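Local structure of envelope protein (White spot syndrome virus, 7DDA) at residues K31-A39 / D45-A53; N104-I115 / N135-N143. The protein is an envelope protein of the virion, whose C-terminal domain, described here, binds sulfate, consistent with a role in heparin binding. One frame throughout, in Å; residues are numbered along the deposited sequence.

Contact 1. Residues K31-A39 / D45-A53; sequences KTATVIVKA and DIDEVYNLA
The Y50 ring and I36 lie side by side and point the same way. Ring atom CD2 of Y50 is 4.1 Å from I36 CD1. The N51 amide turns its OD1 onto V35, and OD1 of N51 is 3.4 Å from V35 CG1. The D47 carboxylate offers OD2 to K38, 3.3 Å from K38 NZ in a weak salt bridge. The K38 chain gets there by bending at its last two torsions (chi3 89°, chi4 81°), which brings the ammonium slantwise alongside the D47 carboxylate. OD2 of D47 also pairs with K160.

The two strands form an antiparallel beta hairpin at one edge of a four-stranded sheet. I36 and Y50 make a hydrogen-bonded pair. I36 N gives a nearly straight bond to Y50 O (2.8 Å), in the carbonyl plane. V35 and V37 face N51 and V49 in non-hydrogen-bonded pairs. V35 CG1 meets V49 CG1 at 3.6 Å, the two side chains crossing at a slant. Near the turn the register slips by one residue. D47 and E48 both face K38, a classic beta bulge. K38 O takes D47 N at 2.6 Å and E48 N more weakly.

The two faces of the hairpin have different neighbours. V35, V37, I46 and V49 pack on I82 of strand 80-89 in the other sheet. On the face of I36 and Y50 lies a second subunit. There Y50 OH bonds to F166 O, and E48 OE1 forms a salt bridge with R114 NE, both of that neighbouring subunit.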
loop_
_atom_site.group_PDB
_atom_site.type_symbol
_atom_site.label_atom_id
_atom_site.label_comp_id
_atom_site.label_asym_id
_atom_site.label_seq_id
_atom_site.Cartn_x
_atom_site.Cartn_y
_atom_site.Cartn_z
ATOM N N LYS A 31 -0.925 -2.988 -20.631
ATOM C CA LYS A 31 -1.727 -2.125 -19.770
ATOM C C LYS A 31 -1.596 -2.560 -18.313
ATOM O O LYS A 31 -1.378 -3.740 -18.011
ATOM C CB LYS A 31 -3.213 -2.147 -20.172
ATOM C CG LYS A 31 -3.503 -1.707 -21.591
ATOM C CD LYS A 31 -4.132 -0.328 -21.639
ATOM C CE LYS A 31 -4.921 -0.146 -22.925
ATOM N NZ LYS A 31 -5.093 1.285 -23.267
ATOM N N THR A 32 -1.727 -1.587 -17.410
ATOM C CA THR A 32 -1.783 -1.853 -15.980
ATOM C C THR A 32 -2.921 -1.060 -15.344
ATOM O O THR A 32 -3.290 0.024 -15.809
ATOM C CB THR A 32 -0.465 -1.527 -15.246
ATOM O OG1 THR A 32 -0.109 -0.157 -15.467
ATOM C CG2 THR A 32 0.679 -2.422 -15.680
ATOM N N ALA A 33 -3.492 -1.632 -14.283
ATOM C CA ALA A 33 -4.547 -0.979 -13.523
ATOM C C ALA A 33 -4.431 -1.381 -12.059
ATOM O O ALA A 33 -3.940 -2.467 -11.725
ATOM C CB ALA A 33 -5.940 -1.324 -14.057
ATOM N N THR A 34 -4.881 -0.482 -11.193
ATOM C CA THR A 34 -5.004 -0.719 -9.763
ATOM C C THR A 34 -6.475 -0.606 -9.401
ATOM O O THR A 34 -7.115 0.402 -9.719
ATOM C CB THR A 34 -4.186 0.300 -8.954
ATOM O OG1 THR A 34 -2.804 0.195 -9.316
ATOM C CG2 THR A 34 -4.358 0.073 -7.452
ATOM N N VAL A 35 -7.011 -1.631 -8.749
ATOM C CA VAL A 35 -8.411 -1.649 -8.346
ATOM C C VAL A 35 -8.463 -1.861 -6.834
ATOM O O VAL A 35 -7.911 -2.843 -6.315
ATOM C CB VAL A 35 -9.203 -2.730 -9.110
ATOM C CG1 VAL A 35 -10.690 -2.639 -8.807
ATOM C CG2 VAL A 35 -8.962 -2.591 -10.605
ATOM N N ILE A 36 -9.113 -0.934 -6.132
ATOM C CA ILE A 36 -9.207 -0.941 -4.674
ATOM C C ILE A 36 -10.616 -1.375 -4.300
ATOM O O ILE A 36 -11.596 -0.705 -4.645
ATOM C CB ILE A 36 -8.872 0.437 -4.079
ATOM C CG1 ILE A 36 -7.516 0.934 -4.590
ATOM C CG2 ILE A 36 -8.851 0.392 -2.555
ATOM C CD1 ILE A 36 -7.140 2.327 -4.060
ATOM N N VAL A 37 -10.724 -2.509 -3.620
ATOM C CA VAL A 37 -12.009 -3.104 -3.278
ATOM C C VAL A 37 -12.193 -2.991 -1.774
ATOM O O VAL A 37 -11.308 -3.398 -1.004
ATOM C CB VAL A 37 -12.094 -4.576 -3.721
ATOM C CG1 VAL A 37 -13.372 -5.231 -3.172
ATOM C CG2 VAL A 37 -12.005 -4.692 -5.236
ATOM N N LYS A 38 -13.338 -2.436 -1.364
ATOM C CA LYS A 38 -13.762 -2.397 0.028
ATOM C C LYS A 38 -14.818 -3.476 0.269
ATOM O O LYS A 38 -15.871 -3.479 -0.385
ATOM C CB LYS A 38 -14.309 -1.017 0.389
ATOM C CG LYS A 38 -14.907 -0.975 1.787
ATOM C CD LYS A 38 -14.891 0.424 2.381
ATOM C CE LYS A 38 -16.135 1.200 2.046
ATOM N NZ LYS A 38 -17.236 0.813 2.956
ATOM N N ALA A 39 -14.545 -4.379 1.212
ATOM C CA ALA A 39 -15.457 -5.462 1.549
ATOM C C ALA A 39 -15.706 -5.490 3.054
ATOM O O ALA A 39 -14.869 -5.059 3.847
ATOM C CB ALA A 39 -14.906 -6.816 1.097
ATOM N N ASP A 45 -19.301 -9.099 2.083
ATOM C CA ASP A 45 -19.890 -8.439 0.924
ATOM C C ASP A 45 -19.030 -7.284 0.428
ATOM O O ASP A 45 -18.418 -6.552 1.206
ATOM C CB ASP A 45 -21.281 -7.915 1.256
ATOM C CG ASP A 45 -22.252 -9.015 1.583
ATOM O OD1 ASP A 45 -21.908 -10.201 1.363
ATOM O OD2 ASP A 45 -23.353 -8.690 2.078
ATOM N N ILE A 46 -19.035 -7.094 -0.884
ATOM C CA ILE A 46 -18.263 -6.029 -1.505
ATOM C C ILE A 46 -19.057 -4.733 -1.417
ATOM O O ILE A 46 -20.196 -4.664 -1.879
ATOM C CB ILE A 46 -17.916 -6.379 -2.961
ATOM C CG1 ILE A 46 -16.873 -7.500 -2.976
ATOM C CG2 ILE A 46 -17.425 -5.159 -3.709
ATOM C CD1 ILE A 46 -16.446 -7.928 -4.342
ATOM N N ASP A 47 -18.463 -3.707 -0.803
ATOM C CA ASP A 47 -19.109 -2.410 -0.683
ATOM C C ASP A 47 -18.786 -1.472 -1.833
ATOM O O ASP A 47 -19.581 -0.575 -2.112
ATOM C CB ASP A 47 -18.707 -1.713 0.615
ATOM C CG ASP A 47 -19.221 -2.419 1.845
ATOM O OD1 ASP A 47 -20.216 -3.159 1.740
ATOM O OD2 ASP A 47 -18.635 -2.216 2.935
ATOM N N GLU A 48 -17.639 -1.641 -2.488
ATOM C CA GLU A 48 -17.199 -0.683 -3.490
ATOM C C GLU A 48 -16.045 -1.275 -4.291
ATOM O O GLU A 48 -15.177 -1.952 -3.732
ATOM C CB GLU A 48 -16.763 0.645 -2.841
ATOM C CG GLU A 48 -16.207 1.635 -3.840
ATOM C CD GLU A 48 -15.750 2.928 -3.215
ATOM O OE1 GLU A 48 -14.675 2.963 -2.597
ATOM O OE2 GLU A 48 -16.461 3.930 -3.365
ATOM N N VAL A 49 -16.054 -1.007 -5.597
ATOM C CA VAL A 49 -14.982 -1.357 -6.520
ATOM C C VAL A 49 -14.479 -0.056 -7.131
ATOM O O VAL A 49 -15.158 0.550 -7.962
ATOM C CB VAL A 49 -15.455 -2.338 -7.602
ATOM C CG1 VAL A 49 -14.309 -2.699 -8.544
ATOM C CG2 VAL A 49 -16.020 -3.584 -6.950
ATOM N N TYR A 50 -13.288 0.373 -6.728
ATOM C CA TYR A 50 -12.759 1.696 -7.042
ATOM C C TYR A 50 -11.596 1.531 -8.013
ATOM O O TYR A 50 -10.565 0.956 -7.655
ATOM C CB TYR A 50 -12.335 2.377 -5.745
ATOM C CG TYR A 50 -11.823 3.794 -5.830
ATOM C CD1 TYR A 50 -12.698 4.867 -5.842
ATOM C CD2 TYR A 50 -10.454 4.059 -5.831
ATOM C CE1 TYR A 50 -12.228 6.163 -5.876
ATOM C CE2 TYR A 50 -9.983 5.346 -5.874
ATOM C CZ TYR A 50 -10.874 6.399 -5.897
ATOM O OH TYR A 50 -10.400 7.690 -5.933
ATOM N N ASN A 51 -11.761 2.015 -9.239
ATOM C CA ASN A 51 -10.786 1.791 -10.304
ATOM C C ASN A 51 -9.858 2.989 -10.447
ATOM O O ASN A 51 -10.316 4.133 -10.499
ATOM C CB ASN A 51 -11.492 1.505 -11.632
ATOM C CG ASN A 51 -12.543 0.397 -11.510
ATOM O OD1 ASN A 51 -12.208 -0.752 -11.231
ATOM N ND2 ASN A 51 -13.814 0.744 -11.704
ATOM N N LEU A 52 -8.552 2.721 -10.510
ATOM C CA LEU A 52 -7.538 3.743 -10.772
ATOM C C LEU A 52 -7.175 3.697 -12.256
ATOM O O LEU A 52 -6.536 2.744 -12.719
ATOM C CB LEU A 52 -6.306 3.532 -9.898
ATOM C CG LEU A 52 -6.275 4.284 -8.566
ATOM C CD1 LEU A 52 -7.610 4.178 -7.882
ATOM C CD2 LEU A 52 -5.161 3.781 -7.651
ATOM N N ALA A 53 -7.581 4.730 -12.991
ATOM C CA ALA A 53 -7.463 4.788 -14.449
ATOM C C ALA A 53 -8.325 3.704 -15.097
ATOM O O ALA A 53 -9.456 3.970 -15.520
ATOM C CB ALA A 53 -5.993 4.668 -14.895
#

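Contact 2. Residues N104-I115 / N135-N143; sequences NKKAGYTCLCRI and NNRDEIDEN. With SO4 (sulfate ion), chain B.
C111 and I140 form a single antiparallel bridge that ties the start of strand 110-120 to the loop 136-143, a loop that also holds a bound sulfate at N136. I140 N binds C111 O at 2.7 Å, in the carbonyl plane. I140 O takes two donors from opposite faces of its plane: C111 N and N104 ND2, the latter at 3.1 Å. I140 O lies close to the amide plane of N104. The N104 amide reaches it because CG stands anti to the backbone N (chi1 177°). ND2 of N104 also binds Y109 O, and OD1 of N104 accepts from K106 N in an Asx turn. The amide thus braces the type II turn K106-Y109 against the loop. The E142 chain runs extended alongside this turn, its OE1 weakly bonded to G108 N.

At the other end, CB of R137 lies over one face of the R114 guanidinium, offset toward the rim. Water 2 sits at the edge of that group, in plane, 3.0 Å from R114 NH1. The same water accepts from C113 N and joins N136 O and D138 O. NH2 of R114 is weakly bonded to R137 O at 3.0 Å. The R137 guanidinium forms a salt bridge with E120 of a neighbouring subunit. The sulfate lies next to the N136 amide and is hydrogen-bonded by K147 N.

C111 is joined by a disulfide to C169. Strand 110-120 pairs along this length with strand 160-170 (T110 with W170, L112 with N168, R114 with F166), while C113 and I115 pack on Y148 of strand 145-153 in the second sheet.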
loop_
_atom_site.group_PDB
_atom_site.type_symbol
_atom_site.label_atom_id
_atom_site.label_comp_id
_atom_site.label_asym_id
_atom_site.label_seq_id
_atom_site.Cartn_x
_atom_site.Cartn_y
_atom_site.Cartn_z
ATOM N N ASN A 104 -10.714 -11.910 -15.473
ATOM C CA ASN A 104 -10.269 -11.130 -16.617
ATOM C C ASN A 104 -11.390 -11.085 -17.653
ATOM O O ASN A 104 -11.826 -12.123 -18.158
ATOM C CB ASN A 104 -8.990 -11.751 -17.187
ATOM C CG ASN A 104 -8.470 -11.035 -18.444
ATOM O OD1 ASN A 104 -9.012 -10.012 -18.891
ATOM N ND2 ASN A 104 -7.398 -11.577 -19.010
ATOM N N LYS A 105 -11.881 -9.886 -17.947
ATOM C CA LYS A 105 -12.926 -9.694 -18.944
ATOM C C LYS A 105 -12.433 -8.927 -20.165
ATOM O O LYS A 105 -13.247 -8.417 -20.936
ATOM C CB LYS A 105 -14.115 -8.969 -18.324
ATOM C CG LYS A 105 -14.713 -9.707 -17.159
ATOM C CD LYS A 105 -15.463 -10.909 -17.658
ATOM C CE LYS A 105 -16.933 -10.644 -17.600
ATOM N NZ LYS A 105 -17.703 -11.757 -18.198
ATOM N N LYS A 106 -11.119 -8.824 -20.354
ATOM C CA LYS A 106 -10.545 -8.040 -21.441
ATOM C C LYS A 106 -10.326 -8.941 -22.648
ATOM O O LYS A 106 -9.427 -9.794 -22.640
ATOM C CB LYS A 106 -9.226 -7.405 -21.016
ATOM C CG LYS A 106 -9.373 -6.122 -20.285
ATOM C CD LYS A 106 -8.023 -5.484 -20.078
ATOM C CE LYS A 106 -7.635 -4.674 -21.297
ATOM N NZ LYS A 106 -8.716 -3.720 -21.656
ATOM N N ALA A 107 -11.126 -8.742 -23.693
ATOM C CA ALA A 107 -10.945 -9.526 -24.906
ATOM C C ALA A 107 -9.543 -9.307 -25.463
ATOM O O ALA A 107 -9.098 -8.168 -25.624
ATOM C CB ALA A 107 -12.006 -9.156 -25.936
ATOM N N GLY A 108 -8.833 -10.405 -25.707
ATOM C CA GLY A 108 -7.488 -10.368 -26.224
ATOM C C GLY A 108 -6.389 -10.460 -25.185
ATOM O O GLY A 108 -5.268 -10.859 -25.527
ATOM N N TYR A 109 -6.669 -10.124 -23.925
ATOM C CA TYR A 109 -5.612 -9.900 -22.946
ATOM C C TYR A 109 -5.387 -11.089 -22.019
ATOM O O TYR A 109 -6.325 -11.796 -21.638
ATOM C CB TYR A 109 -5.909 -8.662 -22.107
ATOM C CG TYR A 109 -5.666 -7.361 -22.837
ATOM C CD1 TYR A 109 -6.608 -6.844 -23.722
ATOM C CD2 TYR A 109 -4.485 -6.647 -22.640
ATOM C CE1 TYR A 109 -6.378 -5.645 -24.385
ATOM C CE2 TYR A 109 -4.251 -5.449 -23.293
ATOM C CZ TYR A 109 -5.197 -4.953 -24.162
ATOM O OH TYR A 109 -4.951 -3.765 -24.804
ATOM N N THR A 110 -4.123 -11.301 -21.679
ATOM C CA THR A 110 -3.694 -12.155 -20.586
ATOM C C THR A 110 -3.239 -11.244 -19.454
ATOM O O THR A 110 -2.703 -10.160 -19.710
ATOM C CB THR A 110 -2.554 -13.074 -21.038
ATOM O OG1 THR A 110 -2.984 -13.817 -22.184
ATOM C CG2 THR A 110 -2.137 -14.049 -19.928
ATOM N N CYS A 111 -3.469 -11.657 -18.202
ATOM C CA CYS A 111 -3.193 -10.776 -17.076
ATOM C C CYS A 111 -2.425 -11.484 -15.972
ATOM O O CYS A 111 -2.552 -12.695 -15.762
ATOM C CB CYS A 111 -4.469 -10.183 -16.479
ATOM S SG CYS A 111 -5.389 -9.088 -17.578
ATOM N N LEU A 112 -1.621 -10.692 -15.270
ATOM C CA LEU A 112 -1.101 -11.034 -13.959
ATOM C C LEU A 112 -1.782 -10.161 -12.904
ATOM O O LEU A 112 -2.222 -9.038 -13.185
ATOM C CB LEU A 112 0.414 -10.855 -13.917
ATOM C CG LEU A 112 1.257 -11.882 -14.672
ATOM C CD1 LEU A 112 2.704 -11.456 -14.622
ATOM C CD2 LEU A 112 1.106 -13.300 -14.100
ATOM N N CYS A 113 -1.877 -10.697 -11.686
ATOM C CA CYS A 113 -2.506 -9.995 -10.575
ATOM C C CYS A 113 -1.662 -10.177 -9.323
ATOM O O CYS A 113 -1.373 -11.311 -8.929
ATOM C CB CYS A 113 -3.923 -10.517 -10.327
ATOM S SG CYS A 113 -4.906 -9.489 -9.224
ATOM N N ARG A 114 -1.279 -9.068 -8.689
ATOM C CA ARG A 114 -0.681 -9.097 -7.360
ATOM C C ARG A 114 -1.559 -8.289 -6.411
ATOM O O ARG A 114 -2.243 -7.350 -6.835
ATOM C CB ARG A 114 0.747 -8.545 -7.369
ATOM C CG ARG A 114 1.707 -9.303 -8.267
ATOM C CD ARG A 114 1.978 -10.670 -7.708
ATOM N NE ARG A 114 2.776 -11.499 -8.612
ATOM C CZ ARG A 114 2.275 -12.190 -9.640
ATOM N NH1 ARG A 114 0.973 -12.130 -9.921
ATOM N NH2 ARG A 114 3.078 -12.933 -10.395
ATOM N N ILE A 115 -1.542 -8.655 -5.119
ATOM C CA ILE A 115 -2.498 -8.109 -4.166
ATOM C C ILE A 115 -1.823 -7.575 -2.908
ATOM O O ILE A 115 -0.734 -7.996 -2.505
ATOM C CB ILE A 115 -3.563 -9.134 -3.735
ATOM C CG1 ILE A 115 -2.894 -10.204 -2.892
ATOM C CG2 ILE A 115 -4.347 -9.687 -4.937
ATOM C CD1 ILE A 115 -3.828 -11.131 -2.251
ATOM N N ASN A 135 -4.048 -17.608 -3.630
ATOM C CA ASN A 135 -3.406 -16.489 -4.308
ATOM C C ASN A 135 -2.940 -16.971 -5.674
ATOM O O ASN A 135 -1.974 -17.726 -5.759
ATOM C CB ASN A 135 -2.232 -15.973 -3.488
ATOM C CG ASN A 135 -1.713 -14.661 -3.996
ATOM O OD1 ASN A 135 -1.750 -14.386 -5.193
ATOM N ND2 ASN A 135 -1.211 -13.836 -3.090
ATOM N N ASN A 136 -3.582 -16.507 -6.738
ATOM C CA ASN A 136 -3.184 -16.899 -8.088
ATOM C C ASN A 136 -2.081 -15.970 -8.595
ATOM O O ASN A 136 -2.327 -14.803 -8.923
ATOM C CB ASN A 136 -4.394 -16.890 -9.017
ATOM C CG ASN A 136 -4.069 -17.430 -10.396
ATOM O OD1 ASN A 136 -2.903 -17.574 -10.760
ATOM N ND2 ASN A 136 -5.100 -17.764 -11.160
ATOM N N ARG A 137 -0.874 -16.501 -8.698
ATOM C CA ARG A 137 0.275 -15.755 -9.192
ATOM C C ARG A 137 0.518 -15.956 -10.677
ATOM O O ARG A 137 1.443 -15.352 -11.228
ATOM C CB ARG A 137 1.532 -16.160 -8.411
ATOM C CG ARG A 137 1.445 -15.756 -6.977
ATOM C CD ARG A 137 2.284 -16.601 -6.072
ATOM N NE ARG A 137 2.218 -16.084 -4.702
ATOM C CZ ARG A 137 2.641 -14.881 -4.310
ATOM N NH1 ARG A 137 3.236 -14.043 -5.161
ATOM N NH2 ARG A 137 2.492 -14.529 -3.042
ATOM N N ASP A 138 -0.278 -16.787 -11.335
ATOM C CA ASP A 138 -0.004 -17.176 -12.705
ATOM C C ASP A 138 -0.718 -16.261 -13.682
ATOM O O ASP A 138 -1.399 -15.305 -13.310
ATOM C CB ASP A 138 -0.421 -18.622 -12.944
ATOM C CG ASP A 138 0.158 -19.554 -11.921
ATOM O OD1 ASP A 138 1.385 -19.460 -11.667
ATOM O OD2 ASP A 138 -0.614 -20.364 -11.361
ATOM N N GLU A 139 -0.550 -16.565 -14.960
ATOM C CA GLU A 139 -1.288 -15.857 -15.985
ATOM C C GLU A 139 -2.777 -16.160 -15.856
ATOM O O GLU A 139 -3.179 -17.226 -15.385
ATOM C CB GLU A 139 -0.763 -16.254 -17.357
ATOM C CG GLU A 139 0.675 -15.841 -17.555
ATOM C CD GLU A 139 1.133 -16.007 -18.983
ATOM O OE1 GLU A 139 2.342 -15.801 -19.252
ATOM O OE2 GLU A 139 0.277 -16.338 -19.830
ATOM N N ILE A 140 -3.599 -15.192 -16.239
ATOM C CA ILE A 140 -5.046 -15.303 -16.140
ATOM C C ILE A 140 -5.591 -14.927 -17.502
ATOM O O ILE A 140 -5.568 -13.749 -17.881
ATOM C CB ILE A 140 -5.643 -14.404 -15.043
ATOM C CG1 ILE A 140 -5.117 -14.790 -13.654
ATOM C CG2 ILE A 140 -7.157 -14.505 -15.032
ATOM C CD1 ILE A 140 -5.450 -13.757 -12.575
ATOM N N ASP A 141 -6.074 -15.920 -18.240
ATOM C CA ASP A 141 -6.560 -15.695 -19.588
ATOM C C ASP A 141 -7.915 -15.011 -19.553
ATOM O O ASP A 141 -8.488 -14.765 -18.494
ATOM C CB ASP A 141 -6.631 -17.012 -20.343
ATOM C CG ASP A 141 -5.279 -17.576 -20.611
ATOM O OD1 ASP A 141 -4.384 -16.768 -20.947
ATOM O OD2 ASP A 141 -5.109 -18.808 -20.474
ATOM N N GLU A 142 -8.435 -14.688 -20.732
ATOM C CA GLU A 142 -9.739 -14.047 -20.800
ATOM C C GLU A 142 -10.812 -14.994 -20.286
ATOM O O GLU A 142 -10.840 -16.178 -20.641
ATOM C CB GLU A 142 -10.046 -13.611 -22.224
ATOM C CG GLU A 142 -11.327 -12.817 -22.332
ATOM C CD GLU A 142 -11.794 -12.638 -23.767
ATOM O OE1 GLU A 142 -11.003 -12.946 -24.699
ATOM O OE2 GLU A 142 -12.955 -12.196 -23.948
ATOM N N ASN A 143 -11.670 -14.469 -19.414
ATOM C CA ASN A 143 -12.748 -15.162 -18.715
ATOM C C ASN A 143 -12.236 -16.189 -17.714
ATOM O O ASN A 143 -13.044 -16.896 -17.094
ATOM C CB ASN A 143 -13.738 -15.808 -19.687
ATOM C CG ASN A 143 -14.614 -14.774 -20.354
ATOM O OD1 ASN A 143 -15.165 -13.893 -19.678
ATOM N ND2 ASN A 143 -14.722 -14.841 -21.677
HETATM S S SO4 B . -7.050 -19.386 -8.786
HETATM O O1 SO4 B . -5.860 -20.224 -8.969
HETATM O O2 SO4 B . -7.110 -18.398 -9.826
HETATM O O3 SO4 B . -6.874 -18.722 -7.505
HETATM O O4 SO4 B . -8.231 -20.207 -8.755
HETATM O O HOH W 1 -0.733 -12.667 -6.814
HETATM O O HOH W 2 -1.344 -13.472 -11.263
HETATM O O HOH W 3 0.009 -11.071 -4.444
#

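How the contacts relate
Contact 1 and contact 2 lie on two edges of one four-stranded sheet, their centres about 15 Å apart. Strand 160-170 runs between them, bonded to strand 30-40 and to strand 110-120. The two contacts touch directly where K31 CE comes within 4.1 Å of Y109 OH. They follow one another along the chain. A second tie is made between subunits of the trimer. Contact 1 of one subunit meets contact 2 of another, with Y50 packed on L112 and K38 on R137 across the interface. Two bound sulfates lie at contact 2: one by N136 and another close to the side chain of K105.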